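Local coordinates for prolyl 4-hydroxylase alpha subunit Fe(2+) 2OG dioxygenase domain-containing protein (Burkholderia ambifaria, PDB 3W21) that probably acts as an Fe(II)- and 2-oxoglutarate-dependent dioxygenase, here holding a zinc ion and 2-oxoglutarate in its active site, at residues 153-158 with 244-249; 176-181 with 260-265; 197-202 with 239-244. All coordinates share one frame; numbering follows the deposited sequence.

Contact 1. Residues 153-158 with 244-249. With ZN (zinc ion), chain C; AKG (2-oxoglutaric acid), chain D.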
loop_
_atom_site.group_PDB
_atom_site.type_symbol
_atom_site.label_atom_id
_atom_site.label_comp_id
_atom_site.label_asym_id
_atom_site.label_seq_id
_atom_site.Cartn_x
_atom_site.Cartn_y
_atom_site.Cartn_z
ATOM N N ALA A 153 17.673 -21.850 -2.748
ATOM C CA ALA A 153 18.425 -21.607 -1.511
ATOM C C ALA A 153 17.583 -21.873 -0.221
ATOM O O ALA A 153 16.387 -21.518 -0.167
ATOM C CB ALA A 153 19.005 -20.192 -1.512
ATOM N N PRO A 154 18.193 -22.507 0.807
ATOM C CA PRO A 154 17.432 -22.850 2.037
ATOM C C PRO A 154 16.835 -21.610 2.658
ATOM O O PRO A 154 17.549 -20.618 2.882
ATOM C CB PRO A 154 18.509 -23.436 2.968
ATOM C CG PRO A 154 19.555 -23.944 2.022
ATOM C CD PRO A 154 19.612 -22.871 0.959
ATOM N N HIS A 155 15.528 -21.644 2.913
ATOM C CA HIS A 155 14.878 -20.513 3.562
ATOM C C HIS A 155 13.748 -21.028 4.433
ATOM O O HIS A 155 13.380 -22.208 4.329
ATOM C CB HIS A 155 14.402 -19.503 2.498
ATOM C CG HIS A 155 13.200 -19.961 1.791
ATOM N ND1 HIS A 155 13.247 -20.927 0.839
ATOM C CD2 HIS A 155 11.851 -19.647 1.980
ATOM C CE1 HIS A 155 11.987 -21.196 0.414
ATOM N NE2 HIS A 155 11.135 -20.427 1.134
ATOM N N CYS A 156 13.206 -20.149 5.274
ATOM C CA CYS A 156 11.904 -20.381 5.929
ATOM C C CYS A 156 10.957 -19.172 5.776
ATOM O O CYS A 156 11.386 -18.045 5.507
ATOM C CB CYS A 156 12.074 -20.795 7.388
ATOM S SG CYS A 156 12.615 -19.453 8.416
ATOM N N ASP A 157 9.666 -19.396 5.891
ATOM C CA ASP A 157 8.734 -18.305 5.728
ATOM C C ASP A 157 8.000 -18.078 7.054
ATOM O O ASP A 157 7.419 -19.061 7.639
ATOM C CB ASP A 157 7.732 -18.628 4.644
ATOM C CG ASP A 157 8.375 -19.165 3.353
ATOM O OD1 ASP A 157 8.756 -18.354 2.537
ATOM O OD2 ASP A 157 8.369 -20.371 3.078
ATOM N N ASP A 158 7.999 -16.812 7.526
ATOM C CA ASP A 158 7.345 -16.445 8.799
ATOM C C ASP A 158 7.025 -14.937 8.586
ATOM O O ASP A 158 7.904 -14.130 8.242
ATOM C CB ASP A 158 8.303 -16.699 9.984
ATOM C CG ASP A 158 7.771 -16.195 11.314
ATOM O OD1 ASP A 158 7.066 -15.140 11.336
ATOM O OD2 ASP A 158 8.033 -16.878 12.356
ATOM N N ASN A 244 9.904 -24.282 9.263
ATOM C CA ASN A 244 11.008 -25.235 9.101
ATOM C C ASN A 244 11.816 -24.894 7.893
ATOM O O ASN A 244 11.254 -24.657 6.851
ATOM C CB ASN A 244 10.454 -26.640 8.976
ATOM C CG ASN A 244 10.001 -27.145 10.325
ATOM O OD1 ASN A 244 10.767 -27.713 11.073
ATOM N ND2 ASN A 244 8.840 -26.864 10.657
ATOM N N LEU A 245 13.137 -24.839 8.029
ATOM C CA LEU A 245 13.977 -24.579 6.822
ATOM C C LEU A 245 13.617 -25.549 5.686
ATOM O O LEU A 245 13.333 -26.715 5.914
ATOM C CB LEU A 245 15.437 -24.776 7.188
ATOM C CG LEU A 245 16.464 -24.122 6.340
ATOM C CD1 LEU A 245 16.216 -22.627 6.397
ATOM C CD2 LEU A 245 17.762 -24.431 7.081
ATOM N N HIS A 246 13.534 -25.040 4.465
ATOM C CA HIS A 246 13.280 -25.907 3.317
ATOM C C HIS A 246 13.919 -25.315 2.086
ATOM O O HIS A 246 14.295 -24.133 2.078
ATOM C CB HIS A 246 11.774 -26.095 3.072
ATOM C CG HIS A 246 11.013 -24.805 2.963
ATOM N ND1 HIS A 246 10.652 -24.085 4.046
ATOM C CD2 HIS A 246 10.528 -24.130 1.870
ATOM C CE1 HIS A 246 9.973 -22.983 3.655
ATOM N NE2 HIS A 246 9.913 -22.998 2.318
ATOM N N ALA A 247 13.959 -26.079 1.000
ATOM C CA ALA A 247 14.610 -25.550 -0.216
ATOM C C ALA A 247 14.114 -26.375 -1.360
ATOM O O ALA A 247 13.745 -27.534 -1.165
ATOM C CB ALA A 247 16.130 -25.641 -0.090
ATOM N N ILE A 248 13.985 -25.757 -2.526
ATOM C CA ILE A 248 13.523 -26.485 -3.709
ATOM C C ILE A 248 14.735 -26.890 -4.569
ATOM O O ILE A 248 15.653 -26.088 -4.730
ATOM C CB ILE A 248 12.456 -25.680 -4.482
ATOM C CG1 ILE A 248 11.069 -26.010 -3.874
ATOM C CG2 ILE A 248 12.434 -26.086 -5.964
ATOM C CD1 ILE A 248 10.411 -24.876 -3.133
ATOM N N GLU A 249 14.761 -28.122 -5.073
ATOM C CA GLU A 249 15.929 -28.591 -5.811
ATOM C C GLU A 249 16.095 -27.849 -7.143
ATOM O O GLU A 249 15.129 -27.310 -7.707
ATOM C CB GLU A 249 15.833 -30.062 -6.180
ATOM C CG GLU A 249 15.662 -31.071 -5.073
ATOM C CD GLU A 249 15.494 -32.428 -5.715
ATOM O OE1 GLU A 249 14.334 -32.888 -5.764
ATOM O OE2 GLU A 249 16.485 -32.969 -6.266
HETATM ZN ZN ZN C . 9.083 -21.307 1.352
HETATM C C1 AKG D . 7.072 -21.971 -0.495
HETATM O O1 AKG D . 7.378 -21.174 0.431
HETATM O O2 AKG D . 5.900 -22.414 -0.654
HETATM C C2 AKG D . 8.169 -22.395 -1.392
HETATM O O5 AKG D . 9.309 -22.553 -0.963
HETATM C C3 AKG D . 7.905 -22.622 -2.859
HETATM C C4 AKG D . 7.159 -23.940 -3.076
HETATM C C5 AKG D . 6.962 -24.114 -4.566
HETATM O O3 AKG D . 7.490 -25.129 -5.068
HETATM O O4 AKG D . 6.312 -23.259 -5.246
#
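His155, Asp157 and His246 converge on one zinc ion, held through NE2 of His155 and, at 2.1 Å each, OD2 of Asp157 and NE2 of His246. This is the His-X-Asp...His facial triad of the 2-oxoglutarate dioxygenases, carried on the double-stranded beta-helix fold. Around the metal the packing is tight: the two NE2 atoms lie 3.1 Å apart as fellow ligands, and the imidazoles meet obliquely, their planes at 63°. In both histidines CG stands between the backbone N and the carbonyl carbon (chi1 75° in His155, 53° in His246), which brings the rings round to the metal although their CB atoms point away from the opposite segment. Behind them the backbones form a single antiparallel hydrogen-bonded pair, with His155 N bonded to His246 O and, at 2.8 Å, His246 N to His155 O. His155 O also lies over one face of the His246 ring, near its rim. A straight bond in its own plane, ND1 to Asn244 O at 2.9 Å, helps to fix the rotation of that ring, whereas ND1 of His155 has a weak one to Ala153 O at 3.3 Å. Packing is looser towards the exposed Ala153, where Pro154 CG comes only to 4.4 Å from Ala247 CB. 2-Oxoglutarate supplies a fourth ligand, its O1 lying 1.9 Å from zinc. ND1 of each ring points to a backbone carbonyl, weakly in His155, which is consistent with NE2 being the metal-binding nitrogen, and the Asp157 carboxylate probably offsets part of the charge of the zinc ion.

Contact 2. Residues 176-181 with 260-265. With AKG (2-oxoglutaric acid), chain D.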
loop_
_atom_site.group_PDB
_atom_site.type_symbol
_atom_site.label_atom_id
_atom_site.label_comp_id
_atom_site.label_asym_id
_atom_site.label_seq_id
_atom_site.Cartn_x
_atom_site.Cartn_y
_atom_site.Cartn_z
ATOM N N ARG A 176 2.547 -22.195 13.573
ATOM C CA ARG A 176 1.975 -23.167 12.641
ATOM C C ARG A 176 1.745 -22.514 11.255
ATOM O O ARG A 176 0.897 -22.924 10.480
ATOM C CB ARG A 176 0.731 -23.833 13.229
ATOM C CG ARG A 176 0.961 -24.438 14.641
ATOM C CD ARG A 176 2.185 -25.426 14.623
ATOM N NE ARG A 176 2.738 -25.436 15.979
ATOM C CZ ARG A 176 3.970 -25.713 16.296
ATOM N NH1 ARG A 176 4.330 -25.671 17.579
ATOM N NH2 ARG A 176 4.810 -26.070 15.344
ATOM N N GLN A 177 2.475 -21.443 10.951
ATOM C CA GLN A 177 2.212 -20.828 9.640
ATOM C C GLN A 177 2.403 -21.924 8.576
ATOM O O GLN A 177 3.396 -22.682 8.633
ATOM C CB GLN A 177 3.167 -19.659 9.432
ATOM C CG GLN A 177 3.099 -19.133 7.994
ATOM C CD GLN A 177 3.980 -17.897 7.743
ATOM O OE1 GLN A 177 4.513 -17.701 6.610
ATOM N NE2 GLN A 177 4.098 -17.031 8.756
ATOM N N LEU A 178 1.486 -22.010 7.605
ATOM C CA LEU A 178 1.623 -23.019 6.552
ATOM C C LEU A 178 1.936 -22.483 5.192
ATOM O O LEU A 178 1.437 -21.441 4.858
ATOM C CB LEU A 178 0.272 -23.730 6.434
ATOM C CG LEU A 178 -0.073 -24.721 7.541
ATOM C CD1 LEU A 178 0.865 -25.101 8.702
ATOM C CD2 LEU A 178 -1.558 -24.998 7.697
ATOM N N GLY A 179 2.741 -23.198 4.403
ATOM C CA GLY A 179 2.802 -22.925 2.976
ATOM C C GLY A 179 1.951 -23.979 2.289
ATOM O O GLY A 179 1.914 -25.171 2.758
ATOM N N GLY A 180 1.271 -23.581 1.177
ATOM C CA GLY A 180 0.500 -24.575 0.416
ATOM C C GLY A 180 0.811 -24.265 -1.049
ATOM O O GLY A 180 0.672 -23.090 -1.507
ATOM N N PHE A 181 1.243 -25.297 -1.772
ATOM C CA PHE A 181 1.463 -25.118 -3.188
ATOM C C PHE A 181 0.998 -26.341 -3.973
ATOM O O PHE A 181 1.262 -27.467 -3.600
ATOM C CB PHE A 181 2.907 -24.690 -3.536
ATOM C CG PHE A 181 3.989 -25.755 -3.285
ATOM C CD1 PHE A 181 4.363 -26.668 -4.296
ATOM C CD2 PHE A 181 4.630 -25.853 -2.039
ATOM C CE1 PHE A 181 5.390 -27.615 -4.080
ATOM C CE2 PHE A 181 5.650 -26.837 -1.807
ATOM C CZ PHE A 181 6.053 -27.700 -2.831
ATOM N N LEU A 260 0.353 -20.207 -1.822
ATOM C CA LEU A 260 0.040 -19.144 -0.896
ATOM C C LEU A 260 0.433 -19.642 0.510
ATOM O O LEU A 260 0.937 -20.742 0.627
ATOM C CB LEU A 260 -1.443 -18.797 -1.024
ATOM C CG LEU A 260 -2.648 -19.527 -0.383
ATOM C CD1 LEU A 260 -3.980 -19.410 -1.175
ATOM C CD2 LEU A 260 -2.466 -20.883 0.248
ATOM N N PHE A 261 0.251 -18.795 1.529
ATOM C CA PHE A 261 0.505 -19.182 2.885
ATOM C C PHE A 261 -0.737 -18.954 3.742
ATOM O O PHE A 261 -1.563 -18.111 3.442
ATOM C CB PHE A 261 1.664 -18.310 3.435
ATOM C CG PHE A 261 2.998 -18.575 2.767
ATOM C CD1 PHE A 261 3.893 -19.496 3.337
ATOM C CD2 PHE A 261 3.369 -17.888 1.620
ATOM C CE1 PHE A 261 5.117 -19.725 2.791
ATOM C CE2 PHE A 261 4.638 -18.109 1.041
ATOM C CZ PHE A 261 5.510 -19.038 1.631
ATOM N N LEU A 262 -0.790 -19.617 4.883
ATOM C CA LEU A 262 -1.960 -19.511 5.789
ATOM C C LEU A 262 -1.468 -19.256 7.179
ATOM O O LEU A 262 -0.497 -19.867 7.611
ATOM C CB LEU A 262 -2.712 -20.867 5.831
ATOM C CG LEU A 262 -3.311 -21.284 4.470
ATOM C CD1 LEU A 262 -3.442 -22.819 4.327
ATOM C CD2 LEU A 262 -4.688 -20.689 4.372
ATOM N N ILE A 263 -2.146 -18.367 7.903
ATOM C CA ILE A 263 -1.991 -18.299 9.351
ATOM C C ILE A 263 -3.385 -18.364 9.974
ATOM O O ILE A 263 -4.360 -17.873 9.398
ATOM C CB ILE A 263 -1.228 -17.045 9.795
ATOM C CG1 ILE A 263 -1.877 -15.734 9.261
ATOM C CG2 ILE A 263 0.242 -17.230 9.384
ATOM C CD1 ILE A 263 -1.177 -14.454 9.852
ATOM N N HIS A 264 -3.451 -18.898 11.165
ATOM C CA HIS A 264 -4.750 -19.076 11.833
ATOM C C HIS A 264 -4.872 -17.988 12.844
ATOM O O HIS A 264 -4.230 -18.067 13.883
ATOM C CB HIS A 264 -4.730 -20.416 12.547
ATOM C CG HIS A 264 -6.103 -20.875 13.024
ATOM N ND1 HIS A 264 -7.203 -20.078 12.950
ATOM C CD2 HIS A 264 -6.525 -22.079 13.553
ATOM C CE1 HIS A 264 -8.284 -20.741 13.424
ATOM N NE2 HIS A 264 -7.870 -21.962 13.801
ATOM N N THR A 265 -5.599 -16.915 12.547
ATOM C CA THR A 265 -5.573 -15.772 13.486
ATOM C C THR A 265 -6.761 -15.942 14.405
ATOM O O THR A 265 -7.598 -16.814 14.137
ATOM C CB THR A 265 -5.682 -14.391 12.785
ATOM O OG1 THR A 265 -6.936 -14.283 12.122
ATOM C CG2 THR A 265 -4.530 -14.172 11.762
HETATM C C1 AKG D . 7.072 -21.971 -0.495
HETATM O O1 AKG D . 7.378 -21.174 0.431
HETATM O O2 AKG D . 5.900 -22.414 -0.654
HETATM C C2 AKG D . 8.169 -22.395 -1.392
HETATM O O5 AKG D . 9.309 -22.553 -0.963
HETATM C C3 AKG D . 7.905 -22.622 -2.859
HETATM C C4 AKG D . 7.159 -23.940 -3.076
HETATM C C5 AKG D . 6.962 -24.114 -4.566
HETATM O O3 AKG D . 7.490 -25.129 -5.068
HETATM O O4 AKG D . 6.312 -23.259 -5.246
#
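Strands 178-181 and 260-265 run antiparallel, their axes 4.7 Å apart at closest approach, with Leu178-Leu262 and Gly180-Leu260 as hydrogen-bonded pairs and Gly179-Phe261 as the non-hydrogen-bonded pair between them. Four N-H...O bonds of 2.9 Å join them, including Leu178 N to Leu262 O and Leu260 N to Gly180 O. At the middle pair the chains draw in to 4.4 Å between Gly179 CA and Phe261 CA. Gly179 has no side chain, and the Phe261 ring lies against its backbone, CD1 reaching 3.6 Å from Gly179 CA. With CG anti to the carbonyl carbon (chi1 -67°), this ring extends from the sheet towards the metal site, where its CZ lies 3.1 Å from O1 of 2-oxoglutarate and its side chain also touches Asp157. On the same side of the sheet, the extended chain of Gln177 crosses Ile263 obliquely, CG to CG2 at 3.7 Å, and its amide plane stands 83° from the Phe261 ring. The opposite face carries Leu178, Leu260 and Leu262. Leu178 and Leu262 meet through their CB atoms at 4.2 Å, while Leu260 and Leu262 pack on helix 111-120 and Leu178 on helix 23-31. Phe181 takes no part in joining the strands but offers a ring face to the cosubstrate, with C4 of 2-oxoglutarate 3.3 Å above its plane and offset toward the rim. The paired strands belong to the core sheet of the double-stranded beta-helix. One face is thus apolar and buried under helices, whereas the other supplies aromatic walls to the cosubstrate pocket: Phe181 beside the aliphatic chain of 2-oxoglutarate and Phe261 beside its metal-binding carboxylate, leaving polar recognition to residues such as Arg255 and Tyr143.

Contact 3. Residues 197-202 with 239-244. With AKG (2-oxoglutaric acid), chain D.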
loop_
_atom_site.group_PDB
_atom_site.type_symbol
_atom_site.label_atom_id
_atom_site.label_comp_id
_atom_site.label_asym_id
_atom_site.label_seq_id
_atom_site.Cartn_x
_atom_site.Cartn_y
_atom_site.Cartn_z
ATOM N N ASP A 197 14.462 -30.425 10.022
ATOM C CA ASP A 197 13.924 -30.222 11.375
ATOM C C ASP A 197 14.758 -29.103 12.049
ATOM O O ASP A 197 15.628 -29.363 12.929
ATOM C CB ASP A 197 13.977 -31.543 12.189
ATOM C CG ASP A 197 13.441 -31.373 13.609
ATOM O OD1 ASP A 197 12.637 -30.445 13.841
ATOM O OD2 ASP A 197 13.847 -32.147 14.497
ATOM N N ASN A 198 14.609 -27.882 11.526
ATOM C CA ASN A 198 15.366 -26.712 12.024
ATOM C C ASN A 198 14.547 -25.482 11.777
ATOM O O ASN A 198 14.148 -25.211 10.625
ATOM C CB ASN A 198 16.663 -26.566 11.190
ATOM C CG ASN A 198 17.554 -25.410 11.622
ATOM O OD1 ASN A 198 18.585 -25.612 12.297
ATOM N ND2 ASN A 198 17.224 -24.222 11.180
ATOM N N ARG A 199 14.376 -24.666 12.799
ATOM C CA ARG A 199 13.537 -23.445 12.605
ATOM C C ARG A 199 14.313 -22.156 12.971
ATOM O O ARG A 199 14.346 -21.770 14.127
ATOM C CB ARG A 199 12.277 -23.597 13.491
ATOM C CG ARG A 199 11.342 -24.760 13.269
ATOM C CD ARG A 199 10.175 -24.632 14.297
ATOM N NE ARG A 199 9.075 -25.091 13.551
ATOM C CZ ARG A 199 7.812 -24.705 13.459
ATOM N NH1 ARG A 199 7.197 -23.780 14.216
ATOM N NH2 ARG A 199 7.149 -25.419 12.567
ATOM N N PRO A 200 14.980 -21.510 11.992
ATOM C CA PRO A 200 15.713 -20.259 12.300
ATOM C C PRO A 200 14.847 -19.248 13.052
ATOM O O PRO A 200 13.622 -19.161 12.814
ATOM C CB PRO A 200 16.081 -19.719 10.904
ATOM C CG PRO A 200 16.210 -20.934 10.065
ATOM C CD PRO A 200 15.081 -21.851 10.567
ATOM N N GLU A 201 15.458 -18.521 13.989
ATOM C CA GLU A 201 14.710 -17.647 14.855
ATOM C C GLU A 201 14.357 -16.286 14.313
ATOM O O GLU A 201 13.588 -15.617 14.952
ATOM C CB GLU A 201 15.378 -17.517 16.229
ATOM C CG GLU A 201 15.153 -18.767 17.061
ATOM C CD GLU A 201 16.262 -19.039 18.068
ATOM O OE1 GLU A 201 17.319 -18.367 18.010
ATOM O OE2 GLU A 201 16.068 -19.932 18.922
ATOM N N SER A 202 14.874 -15.859 13.146
ATOM C CA SER A 202 14.598 -14.495 12.711
ATOM C C SER A 202 15.221 -14.354 11.363
ATOM O O SER A 202 15.902 -15.269 10.899
ATOM C CB SER A 202 15.329 -13.485 13.633
ATOM O OG SER A 202 16.734 -13.641 13.438
ATOM N N LEU A 239 1.233 -29.146 1.557
ATOM C CA LEU A 239 0.929 -28.277 2.699
ATOM C C LEU A 239 2.043 -28.579 3.751
ATOM O O LEU A 239 2.370 -29.749 4.027
ATOM C CB LEU A 239 -0.433 -28.678 3.265
ATOM C CG LEU A 239 -1.583 -28.445 2.285
ATOM C CD1 LEU A 239 -2.836 -29.051 2.912
ATOM C CD2 LEU A 239 -1.703 -26.927 2.080
ATOM N N PHE A 240 2.623 -27.539 4.324
ATOM C CA PHE A 240 3.729 -27.754 5.260
ATOM C C PHE A 240 3.914 -26.571 6.196
ATOM O O PHE A 240 3.439 -25.467 5.908
ATOM C CB PHE A 240 5.034 -28.007 4.483
ATOM C CG PHE A 240 5.527 -26.789 3.694
ATOM C CD1 PHE A 240 4.966 -26.463 2.474
ATOM C CD2 PHE A 240 6.604 -26.016 4.179
ATOM C CE1 PHE A 240 5.395 -25.353 1.738
ATOM C CE2 PHE A 240 7.026 -24.914 3.451
ATOM C CZ PHE A 240 6.450 -24.600 2.236
ATOM N N GLN A 241 4.632 -26.812 7.313
ATOM C CA GLN A 241 4.871 -25.779 8.323
ATOM C C GLN A 241 6.091 -24.983 7.785
ATOM O O GLN A 241 7.229 -25.521 7.699
ATOM C CB GLN A 241 5.199 -26.436 9.658
ATOM C CG GLN A 241 3.983 -27.161 10.233
ATOM C CD GLN A 241 4.068 -27.446 11.739
ATOM O OE1 GLN A 241 3.635 -28.517 12.213
ATOM N NE2 GLN A 241 4.680 -26.545 12.480
ATOM N N SER A 242 5.842 -23.767 7.331
ATOM C CA SER A 242 6.851 -23.008 6.548
ATOM C C SER A 242 7.953 -22.389 7.436
ATOM O O SER A 242 8.956 -21.872 6.909
ATOM C CB SER A 242 6.160 -21.925 5.706
ATOM O OG SER A 242 5.553 -20.962 6.616
ATOM N N LYS A 243 7.806 -22.446 8.751
ATOM C CA LYS A 243 8.915 -22.029 9.646
ATOM C C LYS A 243 10.116 -23.028 9.666
ATOM O O LYS A 243 11.208 -22.641 10.016
ATOM C CB LYS A 243 8.379 -21.780 11.051
ATOM C CG LYS A 243 7.692 -20.409 11.125
ATOM C CD LYS A 243 7.203 -20.124 12.562
ATOM C CE LYS A 243 8.292 -20.062 13.579
ATOM N NZ LYS A 243 9.467 -19.214 13.198
ATOM N N ASN A 244 9.904 -24.282 9.263
ATOM C CA ASN A 244 11.008 -25.235 9.101
ATOM C C ASN A 244 11.816 -24.894 7.893
ATOM O O ASN A 244 11.254 -24.657 6.851
ATOM C CB ASN A 244 10.454 -26.640 8.976
ATOM C CG ASN A 244 10.001 -27.145 10.325
ATOM O OD1 ASN A 244 10.767 -27.713 11.073
ATOM N ND2 ASN A 244 8.840 -26.864 10.657
HETATM C C1 AKG D . 7.072 -21.971 -0.495
HETATM O O1 AKG D . 7.378 -21.174 0.431
HETATM O O2 AKG D . 5.900 -22.414 -0.654
HETATM C C2 AKG D . 8.169 -22.395 -1.392
HETATM O O5 AKG D . 9.309 -22.553 -0.963
HETATM C C3 AKG D . 7.905 -22.622 -2.859
HETATM C C4 AKG D . 7.159 -23.940 -3.076
HETATM C C5 AKG D . 6.962 -24.114 -4.566
HETATM O O3 AKG D . 7.490 -25.129 -5.068
HETATM O O4 AKG D . 6.312 -23.259 -5.246
HETATM O O HOH W 1 11.381 -20.529 11.662
#
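Arg199 lays its guanidinium flat over the side chain of Lys243, whose CB sits beneath the centre of the group, 3.8 Å from CZ. The two chains cross at about a right angle, so aliphatic carbon covers that face while the charged ends diverge: Arg199 NH1 and Lys243 NZ are 5.2 Å apart. NH1 is hydrogen-bonded to Pro175 O, and NZ forms a salt bridge with Asp158. The bend of Arg199 at chi3 (144°) turns NH2 into the angle between two amide side chains. The amide plane of Gln241 stands at 90° to the guanidinium, and that of Asn244 at 67°. Lys243 and Asn244 end a type I beta turn, Gln241 to Asn244, which leads out of strand 236-241 of the double-stranded beta-helix core towards the strand bearing His246; the loop 197-202 passes alongside it before helix 203-214, with Ser202 as N-cap. Lys243 itself curls back through bends at chi3 and chi4, bringing NZ to a water 2.8 Å away. The same water donates to Pro200 O at 2.9 Å and to Lys243 O at 2.7 Å, so it ties the loop to both the backbone and the ammonium group of the turn. Backbone contact is slighter, through the CA-H...O approaches of Asn244 CA to Asn198 O at 3.5 Å and of Arg199 CA to Lys243 O.

Contacts 1 and 3 lie with centres about 8 Å apart and share Asn244, while contact 2 is centred about 14 Å from contact 1 and 12 Å from contact 3. Along the chain the order is 153-158, 176-181, 197-202, 239-244 (running on into 244-249) and 260-265, so the segments of contacts 1 and 2 alternate and contact 3 falls within the span of each. Strands 178-183 and 236-241 are neighbours in the large sheet, linking contacts 2 and 3, and strand 246-248 edges the small three-stranded sheet. Distant parts of the sequence are thereby gathered round one 2-oxoglutarate, which all three contacts approach.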